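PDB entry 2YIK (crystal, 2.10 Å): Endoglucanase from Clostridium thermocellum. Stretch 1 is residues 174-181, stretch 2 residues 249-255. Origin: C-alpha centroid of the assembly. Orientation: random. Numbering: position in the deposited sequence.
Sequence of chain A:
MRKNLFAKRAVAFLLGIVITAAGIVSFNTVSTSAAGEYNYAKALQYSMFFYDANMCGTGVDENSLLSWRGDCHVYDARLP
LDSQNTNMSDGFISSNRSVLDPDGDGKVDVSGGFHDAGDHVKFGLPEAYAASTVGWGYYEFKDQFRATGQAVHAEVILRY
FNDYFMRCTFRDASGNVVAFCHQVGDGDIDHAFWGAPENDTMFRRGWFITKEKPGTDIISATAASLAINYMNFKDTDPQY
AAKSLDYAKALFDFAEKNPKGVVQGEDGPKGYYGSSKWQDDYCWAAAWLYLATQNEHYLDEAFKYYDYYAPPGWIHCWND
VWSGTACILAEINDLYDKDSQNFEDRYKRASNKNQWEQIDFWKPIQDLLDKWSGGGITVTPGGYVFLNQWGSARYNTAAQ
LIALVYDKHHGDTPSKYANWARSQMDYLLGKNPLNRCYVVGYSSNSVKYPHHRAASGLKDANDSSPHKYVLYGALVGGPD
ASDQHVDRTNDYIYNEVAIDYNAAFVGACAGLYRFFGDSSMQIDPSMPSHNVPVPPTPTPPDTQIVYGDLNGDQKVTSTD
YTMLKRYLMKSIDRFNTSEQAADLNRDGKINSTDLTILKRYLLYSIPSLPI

Stretch 1, residues 174-181: SGNVVAFC
Stretch 2 (249-255) KALFDFA

Val177 is the centre of the contact. Its CA-to-CB bond points toward the helix, and its chi1 is t (174°). Val177 CG2 lies 3.9 Å from Ala250 CB and 4.1 Å from Leu251 CD2. Val177 CB lies 3.8 Å from Phe254 CD2. One valine thus meets residues a turn apart on the helix, Ala250 and Phe254, with Leu251 beside them. These are van der Waals contacts between apolar groups.

Phe254 is t at chi1 (175°), with chi2 at -83°. Val177 O lies at the edge of the Phe254 ring, near its plane, 3.5 Å from Phe254 CD2. Leu251 starts sideways, but its m,t rotamer brings its end nearer. Leu251 CD2 reaches Phe180 CD1 at 4.4 Å, obliquely to that ring. Phe180 is t at chi1 (174°), with chi2 at 69°.

The backbones cross almost at right angles. Strand 177-181 and helix 249-255 make an angle of 91°, with axes 9.0 Å apart at closest approach. Within the helix, Phe254 N donates a hydrogen bond to Ala250 O at 3.0 Å.

Gly175 precedes the strand at phi/psi 99/-10, where a CB would jam against the preceding carbonyl. Gly175 O sits 3.4 Å from Ala250 CB.

No direct hydrogen bond joins the stretches. At the polar edge, one water accepts from Val177 N (2.9 Å to the water O) and donates to Ala250 O (2.8 Å from the water O).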

# COMPACT_ATOMS: atom_id res chain seq x y z
N SER A 174 24.80 -9.25 12.65
CA SER A 174 23.95 -9.99 13.57
C SER A 174 22.46 -9.81 13.25
O SER A 174 21.60 -10.42 13.90
CB SER A 174 24.20 -9.56 15.00
OG SER A 174 25.23 -10.33 15.58
N GLY A 175 22.16 -8.96 12.28
CA GLY A 175 20.78 -8.73 11.90
C GLY A 175 20.14 -7.47 12.48
O GLY A 175 19.03 -7.11 12.08
N ASN A 176 20.81 -6.80 13.42
CA ASN A 176 20.25 -5.60 14.01
C ASN A 176 20.18 -4.46 13.01
O ASN A 176 21.14 -4.20 12.28
CB ASN A 176 21.09 -5.15 15.21
CG ASN A 176 21.27 -6.24 16.23
OD1 ASN A 176 22.38 -6.72 16.47
ND2 ASN A 176 20.16 -6.66 16.84
N VAL A 177 19.03 -3.79 12.97
CA VAL A 177 18.84 -2.66 12.06
C VAL A 177 19.59 -1.44 12.59
O VAL A 177 19.44 -1.05 13.74
CB VAL A 177 17.34 -2.29 11.90
CG1 VAL A 177 17.21 -1.03 11.06
CG2 VAL A 177 16.58 -3.44 11.26
N VAL A 178 20.40 -0.84 11.72
CA VAL A 178 21.18 0.33 12.08
C VAL A 178 20.53 1.59 11.51
O VAL A 178 20.50 2.64 12.15
CB VAL A 178 22.63 0.17 11.54
CG1 VAL A 178 23.37 1.49 11.62
CG2 VAL A 178 23.37 -0.90 12.35
N ALA A 179 20.00 1.48 10.29
CA ALA A 179 19.33 2.59 9.64
C ALA A 179 18.39 2.05 8.55
O ALA A 179 18.63 0.98 7.98
CB ALA A 179 20.35 3.55 9.03
N PHE A 180 17.33 2.80 8.28
CA PHE A 180 16.38 2.42 7.25
C PHE A 180 16.07 3.64 6.39
O PHE A 180 15.58 4.65 6.90
CB PHE A 180 15.08 1.89 7.86
CG PHE A 180 13.99 1.63 6.84
CD1 PHE A 180 14.11 0.58 5.92
CD2 PHE A 180 12.88 2.46 6.77
CE1 PHE A 180 13.13 0.37 4.96
CE2 PHE A 180 11.89 2.25 5.80
CZ PHE A 180 12.02 1.21 4.89
N CYS A 181 16.36 3.56 5.10
CA CYS A 181 16.06 4.67 4.22
C CYS A 181 14.59 4.54 3.86
O CYS A 181 14.18 3.60 3.17
CB CYS A 181 16.90 4.64 2.94
SG CYS A 181 16.46 5.98 1.79
N LYS A 249 11.14 -9.20 11.08
CA LYS A 249 11.35 -9.33 12.52
C LYS A 249 12.37 -8.32 13.05
O LYS A 249 12.21 -7.80 14.15
CB LYS A 249 11.86 -10.73 12.87
CG LYS A 249 10.90 -11.88 12.63
CD LYS A 249 11.70 -13.18 12.68
CE LYS A 249 10.86 -14.38 13.05
NZ LYS A 249 11.73 -15.62 13.19
N ALA A 250 13.41 -8.06 12.27
CA ALA A 250 14.46 -7.12 12.67
C ALA A 250 13.89 -5.70 12.73
O ALA A 250 14.16 -4.96 13.68
CB ALA A 250 15.62 -7.18 11.68
N LEU A 251 13.12 -5.33 11.72
CA LEU A 251 12.51 -4.01 11.69
C LEU A 251 11.56 -3.88 12.88
O LEU A 251 11.60 -2.88 13.61
CB LEU A 251 11.78 -3.79 10.37
CG LEU A 251 12.69 -3.51 9.17
CD1 LEU A 251 11.94 -3.74 7.87
CD2 LEU A 251 13.22 -2.09 9.26
N PHE A 252 10.72 -4.89 13.11
CA PHE A 252 9.78 -4.83 14.23
C PHE A 252 10.52 -4.70 15.55
O PHE A 252 10.08 -3.96 16.44
CB PHE A 252 8.89 -6.07 14.29
CG PHE A 252 7.80 -5.97 15.34
CD1 PHE A 252 6.58 -5.36 15.04
CD2 PHE A 252 8.01 -6.45 16.63
CE1 PHE A 252 5.58 -5.22 16.02
CE2 PHE A 252 7.02 -6.31 17.61
CZ PHE A 252 5.81 -5.70 17.30
N ASP A 253 11.64 -5.41 15.69
CA ASP A 253 12.41 -5.35 16.93
C ASP A 253 12.98 -3.95 17.14
O ASP A 253 13.08 -3.48 18.27
CB ASP A 253 13.54 -6.37 16.90
CG ASP A 253 14.12 -6.61 18.28
OD1 ASP A 253 13.34 -7.01 19.18
OD2 ASP A 253 15.33 -6.40 18.48
N PHE A 254 13.36 -3.31 16.04
CA PHE A 254 13.90 -1.96 16.09
C PHE A 254 12.78 -1.03 16.56
O PHE A 254 12.99 -0.17 17.41
CB PHE A 254 14.39 -1.57 14.68
CG PHE A 254 14.87 -0.15 14.56
CD1 PHE A 254 13.96 0.88 14.35
CD2 PHE A 254 16.23 0.16 14.63
CE1 PHE A 254 14.39 2.21 14.18
CE2 PHE A 254 16.67 1.48 14.47
CZ PHE A 254 15.75 2.51 14.25
N ALA A 255 11.58 -1.22 16.01
CA ALA A 255 10.44 -0.38 16.40
C ALA A 255 10.08 -0.62 17.86
O ALA A 255 9.81 0.31 18.61
CB ALA A 255 9.22 -0.68 15.50
O HOH W 1 16.83 -4.66 14.59